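Local coordinates for protein phosphodiesterase (Candida albicans, PDB 6CPU) that belongs to the cyclic nucleotide phosphodiesterase family, with a metal-binding helical HD-type domain and an N-terminal region built round a small parallel sheet, at residues 25-36 / 87-98. Sequence-based numbering, arbitrary orientation.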
loop_
_atom_site.group_PDB
_atom_site.type_symbol
_atom_site.label_atom_id
_atom_site.label_comp_id
_atom_site.label_asym_id
_atom_site.label_seq_id
_atom_site.Cartn_x
_atom_site.Cartn_y
_atom_site.Cartn_z
ATOM N N PHE A 25 -10.959 -21.467 -14.624
ATOM C CA PHE A 25 -9.866 -21.006 -13.766
ATOM C C PHE A 25 -9.857 -19.481 -13.758
ATOM O O PHE A 25 -9.612 -18.865 -12.724
ATOM C CB PHE A 25 -8.523 -21.554 -14.273
ATOM C CG PHE A 25 -7.340 -21.286 -13.358
ATOM C CD1 PHE A 25 -7.434 -21.487 -11.981
ATOM C CD2 PHE A 25 -6.123 -20.868 -13.883
ATOM C CE1 PHE A 25 -6.342 -21.253 -11.153
ATOM C CE2 PHE A 25 -5.027 -20.640 -13.063
ATOM C CZ PHE A 25 -5.141 -20.829 -11.693
ATOM N N LYS A 26 -10.138 -18.879 -14.914
ATOM C CA LYS A 26 -10.205 -17.430 -15.015
ATOM C C LYS A 26 -11.236 -16.850 -14.042
ATOM O O LYS A 26 -10.957 -15.878 -13.345
ATOM C CB LYS A 26 -10.510 -16.990 -16.441
ATOM C CG LYS A 26 -10.532 -15.481 -16.603
ATOM C CD LYS A 26 -10.824 -15.054 -18.034
ATOM C CE LYS A 26 -12.296 -14.755 -18.257
ATOM N NZ LYS A 26 -12.503 -14.226 -19.634
ATOM N N HIS A 27 -12.428 -17.437 -13.986
ATOM C CA HIS A 27 -13.436 -16.947 -13.055
ATOM C C HIS A 27 -13.025 -17.140 -11.580
ATOM O O HIS A 27 -13.287 -16.270 -10.726
ATOM C CB HIS A 27 -14.797 -17.573 -13.342
ATOM C CG HIS A 27 -15.468 -17.021 -14.564
ATOM N ND1 HIS A 27 -16.361 -17.755 -15.316
ATOM C CD2 HIS A 27 -15.382 -15.809 -15.159
ATOM C CE1 HIS A 27 -16.800 -17.016 -16.318
ATOM N NE2 HIS A 27 -16.221 -15.832 -16.248
ATOM N N LEU A 28 -12.367 -18.258 -11.283
ATOM C CA LEU A 28 -11.802 -18.494 -9.941
ATOM C C LEU A 28 -10.775 -17.402 -9.569
ATOM O O LEU A 28 -10.820 -16.837 -8.469
ATOM C CB LEU A 28 -11.161 -19.885 -9.875
ATOM C CG LEU A 28 -10.849 -20.421 -8.477
ATOM C CD1 LEU A 28 -10.816 -21.949 -8.463
ATOM C CD2 LEU A 28 -9.528 -19.876 -7.970
ATOM N N ILE A 29 -9.887 -17.082 -10.503
ATOM C CA ILE A 29 -8.886 -16.015 -10.300
ATOM C C ILE A 29 -9.567 -14.665 -10.032
ATOM O O ILE A 29 -9.163 -13.930 -9.126
ATOM C CB ILE A 29 -7.916 -15.910 -11.494
ATOM C CG1 ILE A 29 -6.984 -17.127 -11.521
ATOM C CG2 ILE A 29 -7.059 -14.661 -11.403
ATOM C CD1 ILE A 29 -6.207 -17.275 -12.820
ATOM N N CYS A 30 -10.623 -14.361 -10.782
ATOM C CA CYS A 30 -11.323 -13.088 -10.606
ATOM C C CYS A 30 -11.960 -12.991 -9.223
ATOM O O CYS A 30 -11.950 -11.929 -8.609
ATOM C CB CYS A 30 -12.367 -12.885 -11.687
ATOM S SG CYS A 30 -11.641 -12.565 -13.302
ATOM N N HIS A 31 -12.506 -14.099 -8.740
ATOM C CA HIS A 31 -13.038 -14.181 -7.376
ATOM C C HIS A 31 -11.947 -13.839 -6.356
ATOM O O HIS A 31 -12.199 -13.101 -5.396
ATOM C CB HIS A 31 -13.581 -15.595 -7.154
ATOM C CG HIS A 31 -14.045 -15.878 -5.764
ATOM N ND1 HIS A 31 -15.266 -15.456 -5.285
ATOM C CD2 HIS A 31 -13.478 -16.592 -4.767
ATOM C CE1 HIS A 31 -15.423 -15.884 -4.046
ATOM N NE2 HIS A 31 -14.350 -16.572 -3.706
ATOM N N LEU A 32 -10.743 -14.380 -6.569
ATOM C CA LEU A 32 -9.624 -14.142 -5.660
ATOM C C LEU A 32 -9.167 -12.693 -5.703
ATOM O O LEU A 32 -8.898 -12.131 -4.656
ATOM C CB LEU A 32 -8.450 -15.074 -5.974
ATOM C CG LEU A 32 -8.719 -16.556 -5.754
ATOM C CD1 LEU A 32 -7.493 -17.313 -6.199
ATOM C CD2 LEU A 32 -9.046 -16.867 -4.303
ATOM N N PHE A 33 -9.069 -12.092 -6.899
ATOM C CA PHE A 33 -8.640 -10.676 -7.017
ATOM C C PHE A 33 -9.561 -9.735 -6.237
ATOM O O PHE A 33 -9.095 -8.735 -5.686
ATOM C CB PHE A 33 -8.558 -10.212 -8.473
ATOM C CG PHE A 33 -7.237 -10.502 -9.152
ATOM C CD1 PHE A 33 -6.037 -10.037 -8.628
ATOM C CD2 PHE A 33 -7.205 -11.208 -10.351
ATOM C CE1 PHE A 33 -4.835 -10.299 -9.266
ATOM C CE2 PHE A 33 -6.012 -11.454 -10.992
ATOM C CZ PHE A 33 -4.825 -11.002 -10.459
ATOM N N LYS A 34 -10.858 -10.054 -6.196
ATOM C CA LYS A 34 -11.850 -9.192 -5.556
ATOM C C LYS A 34 -11.814 -9.231 -4.031
ATOM O O LYS A 34 -12.367 -8.339 -3.383
ATOM C CB LYS A 34 -13.261 -9.527 -6.059
ATOM C CG LYS A 34 -13.500 -8.997 -7.462
ATOM C CD LYS A 34 -14.955 -9.053 -7.886
ATOM C CE LYS A 34 -15.372 -10.452 -8.264
ATOM N NZ LYS A 34 -16.668 -10.412 -9.006
ATOM N N LYS A 35 -11.140 -10.228 -3.458
ATOM C CA LYS A 35 -11.045 -10.345 -1.998
ATOM C C LYS A 35 -10.436 -9.129 -1.277
ATOM O O LYS A 35 -10.819 -8.829 -0.122
ATOM C CB LYS A 35 -10.333 -11.642 -1.615
ATOM C CG LYS A 35 -11.233 -12.831 -1.914
ATOM C CD LYS A 35 -10.692 -14.124 -1.378
ATOM C CE LYS A 35 -11.725 -15.222 -1.526
ATOM N NZ LYS A 35 -12.772 -15.141 -0.474
ATOM N N THR A 36 -9.538 -8.399 -1.943
ATOM C CA THR A 36 -8.938 -7.215 -1.339
ATOM C C THR A 36 -9.762 -5.918 -1.569
ATOM O O THR A 36 -9.267 -4.804 -1.351
ATOM C CB THR A 36 -7.465 -7.070 -1.775
ATOM O OG1 THR A 36 -7.364 -7.139 -3.202
ATOM C CG2 THR A 36 -6.656 -8.173 -1.156
ATOM N N LYS A 87 -0.750 -23.426 -13.027
ATOM C CA LYS A 87 -1.906 -22.957 -12.249
ATOM C C LYS A 87 -1.509 -22.789 -10.785
ATOM O O LYS A 87 -1.835 -21.783 -10.129
ATOM C CB LYS A 87 -3.078 -23.945 -12.342
ATOM C CG LYS A 87 -3.758 -23.998 -13.703
ATOM C CD LYS A 87 -5.202 -24.457 -13.571
ATOM C CE LYS A 87 -5.927 -24.426 -14.903
ATOM N NZ LYS A 87 -5.534 -25.577 -15.769
ATOM N N SER A 88 -0.784 -23.780 -10.291
ATOM C CA SER A 88 -0.301 -23.804 -8.931
ATOM C C SER A 88 0.697 -22.665 -8.673
ATOM O O SER A 88 0.633 -22.003 -7.627
ATOM C CB SER A 88 0.335 -25.168 -8.655
ATOM O OG SER A 88 0.827 -25.266 -7.340
ATOM N N LEU A 89 1.606 -22.442 -9.620
ATOM C CA LEU A 89 2.567 -21.345 -9.544
ATOM C C LEU A 89 1.855 -19.993 -9.477
ATOM O O LEU A 89 2.216 -19.134 -8.649
ATOM C CB LEU A 89 3.515 -21.377 -10.748
ATOM C CG LEU A 89 4.538 -20.249 -10.904
ATOM C CD1 LEU A 89 5.405 -20.151 -9.668
ATOM C CD2 LEU A 89 5.402 -20.462 -12.145
ATOM N N LEU A 90 0.841 -19.825 -10.328
ATOM C CA LEU A 90 0.050 -18.596 -10.353
ATOM C C LEU A 90 -0.599 -18.306 -8.977
ATOM O O LEU A 90 -0.493 -17.204 -8.461
ATOM C CB LEU A 90 -1.018 -18.689 -11.437
ATOM C CG LEU A 90 -1.724 -17.394 -11.876
ATOM C CD1 LEU A 90 -2.259 -17.516 -13.303
ATOM C CD2 LEU A 90 -2.859 -17.017 -10.937
ATOM N N ILE A 91 -1.278 -19.294 -8.414
ATOM C CA ILE A 91 -1.953 -19.154 -7.122
ATOM C C ILE A 91 -0.939 -18.895 -5.997
ATOM O O ILE A 91 -1.116 -17.983 -5.180
ATOM C CB ILE A 91 -2.802 -20.419 -6.817
ATOM C CG1 ILE A 91 -4.011 -20.528 -7.767
ATOM C CG2 ILE A 91 -3.278 -20.451 -5.379
ATOM C CD1 ILE A 91 -4.897 -19.291 -7.831
ATOM N N GLN A 92 0.118 -19.701 -5.955
ATOM C CA GLN A 92 1.166 -19.560 -4.947
ATOM C C GLN A 92 1.771 -18.145 -4.911
ATOM O O GLN A 92 2.022 -17.593 -3.828
ATOM C CB GLN A 92 2.257 -20.593 -5.229
ATOM C CG GLN A 92 3.255 -20.828 -4.122
ATOM C CD GLN A 92 4.376 -21.769 -4.544
ATOM O OE1 GLN A 92 4.805 -21.783 -5.708
ATOM N NE2 GLN A 92 4.860 -22.552 -3.604
ATOM N N PHE A 93 2.040 -17.578 -6.085
ATOM C CA PHE A 93 2.732 -16.299 -6.189
ATOM C C PHE A 93 1.786 -15.119 -6.077
ATOM O O PHE A 93 2.002 -14.221 -5.264
ATOM C CB PHE A 93 3.515 -16.168 -7.503
ATOM C CG PHE A 93 4.272 -14.867 -7.613
ATOM C CD1 PHE A 93 5.443 -14.678 -6.899
ATOM C CD2 PHE A 93 3.797 -13.833 -8.394
ATOM C CE1 PHE A 93 6.132 -13.482 -6.971
ATOM C CE2 PHE A 93 4.478 -12.630 -8.479
ATOM C CZ PHE A 93 5.658 -12.461 -7.774
ATOM N N PHE A 94 0.750 -15.101 -6.900
ATOM C CA PHE A 94 -0.146 -13.938 -6.939
ATOM C C PHE A 94 -1.130 -13.901 -5.787
ATOM O O PHE A 94 -1.643 -12.841 -5.477
ATOM C CB PHE A 94 -0.885 -13.844 -8.268
ATOM C CG PHE A 94 0.037 -13.622 -9.436
ATOM C CD1 PHE A 94 0.531 -12.361 -9.719
ATOM C CD2 PHE A 94 0.440 -14.689 -10.223
ATOM C CE1 PHE A 94 1.387 -12.161 -10.794
ATOM C CE2 PHE A 94 1.309 -14.498 -11.281
ATOM C CZ PHE A 94 1.780 -13.236 -11.569
ATOM N N PHE A 95 -1.407 -15.040 -5.158
ATOM C CA PHE A 95 -2.429 -15.086 -4.090
ATOM C C PHE A 95 -1.900 -15.630 -2.762
ATOM O O PHE A 95 -2.644 -16.159 -1.924
ATOM C CB PHE A 95 -3.697 -15.781 -4.612
ATOM C CG PHE A 95 -4.299 -15.058 -5.772
ATOM C CD1 PHE A 95 -4.956 -13.847 -5.578
ATOM C CD2 PHE A 95 -4.136 -15.525 -7.075
ATOM C CE1 PHE A 95 -5.461 -13.137 -6.645
ATOM C CE2 PHE A 95 -4.652 -14.818 -8.145
ATOM C CZ PHE A 95 -5.323 -13.626 -7.939
ATOM N N THR A 96 -0.610 -15.413 -2.558
ATOM C CA THR A 96 0.085 -15.757 -1.319
ATOM C C THR A 96 -0.657 -15.186 -0.100
ATOM O O THR A 96 -0.827 -15.856 0.920
ATOM C CB THR A 96 1.576 -15.269 -1.370
ATOM O OG1 THR A 96 2.260 -15.667 -0.179
ATOM C CG2 THR A 96 1.704 -13.750 -1.521
ATOM N N HIS A 97 -1.154 -13.965 -0.252
ATOM C CA HIS A 97 -1.817 -13.225 0.825
ATOM C C HIS A 97 -3.144 -13.811 1.311
ATOM O O HIS A 97 -3.662 -13.353 2.324
ATOM C CB HIS A 97 -2.043 -11.768 0.391
ATOM C CG HIS A 97 -2.965 -11.617 -0.781
ATOM N ND1 HIS A 97 -2.564 -11.861 -2.079
ATOM C CD2 HIS A 97 -4.259 -11.220 -0.858
ATOM C CE1 HIS A 97 -3.581 -11.658 -2.898
ATOM N NE2 HIS A 97 -4.608 -11.226 -2.187
ATOM N N LEU A 98 -3.677 -14.818 0.616
ATOM C CA LEU A 98 -5.001 -15.372 0.916
ATOM C C LEU A 98 -5.089 -16.709 1.678
ATOM O O LEU A 98 -6.177 -17.293 1.739
ATOM C CB LEU A 98 -5.805 -15.490 -0.392
ATOM C CG LEU A 98 -6.139 -14.169 -1.080
ATOM C CD1 LEU A 98 -6.926 -14.434 -2.357
ATOM C CD2 LEU A 98 -6.930 -13.258 -0.153
HETATM O O HOH W 1 -6.861 -10.532 -3.565
#
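Two nearly parallel helices of the N-terminal alpha/beta region, 25-34 and 84-94, pack side by side through Phe25, Ile29, Leu32 and Phe33 on one and Lys87, Leu90 and Ile91 on the other, with Phe95 just beyond its end. The axes of 25-34 and 87-94 run 5° apart in direction and 12.2 Å apart at closest approach. At the N-terminal end the Phe25 ring is sandwiched: Ile29 CD1 lies over the rim of one face, while the aliphatic chain of Lys87 runs past the opposite face, the two side chains pointing in opposite directions, with Lys87 CD 3.7 Å from the Phe25 ring centroid. Lys87 then bends at its last torsion, and its NZ hydrogen-bonds to the carbonyls of Asp80 and Leu82. Next along, Ile29 CD1 meets Leu90 CD2 tip to tip at 3.8 Å, and the Leu32 and Ile91 side chains cross at about a right angle, Leu32 CD1 3.6 Å from Ile91 CD1.

Both helices lie on a four-stranded parallel sheet, with Leu32 touching Leu5 of strand 2-6 and Ile91 touching Ile100 of strand 100-103. Phe95 turns its CG anti to the carbonyl carbon (chi1 -61°) and brings its ring up against Leu32 with one face and Phe33 with its edge. Leu32 CB sits over that face, 3.8 Å from the Phe95 centroid. The edge of Phe95 points into the face of Phe33, a T-shaped pair with planes at 68° and Phe95 CZ 3.6 Å from Phe33 CE1. Beyond this hydrophobic row, a water bridges the two segments, donating to Leu32 O (2.8 Å) and hydrogen-bonding His97 NE2 in the plane of the imidazole, while Leu98 CD1 packs on Leu32 CD2.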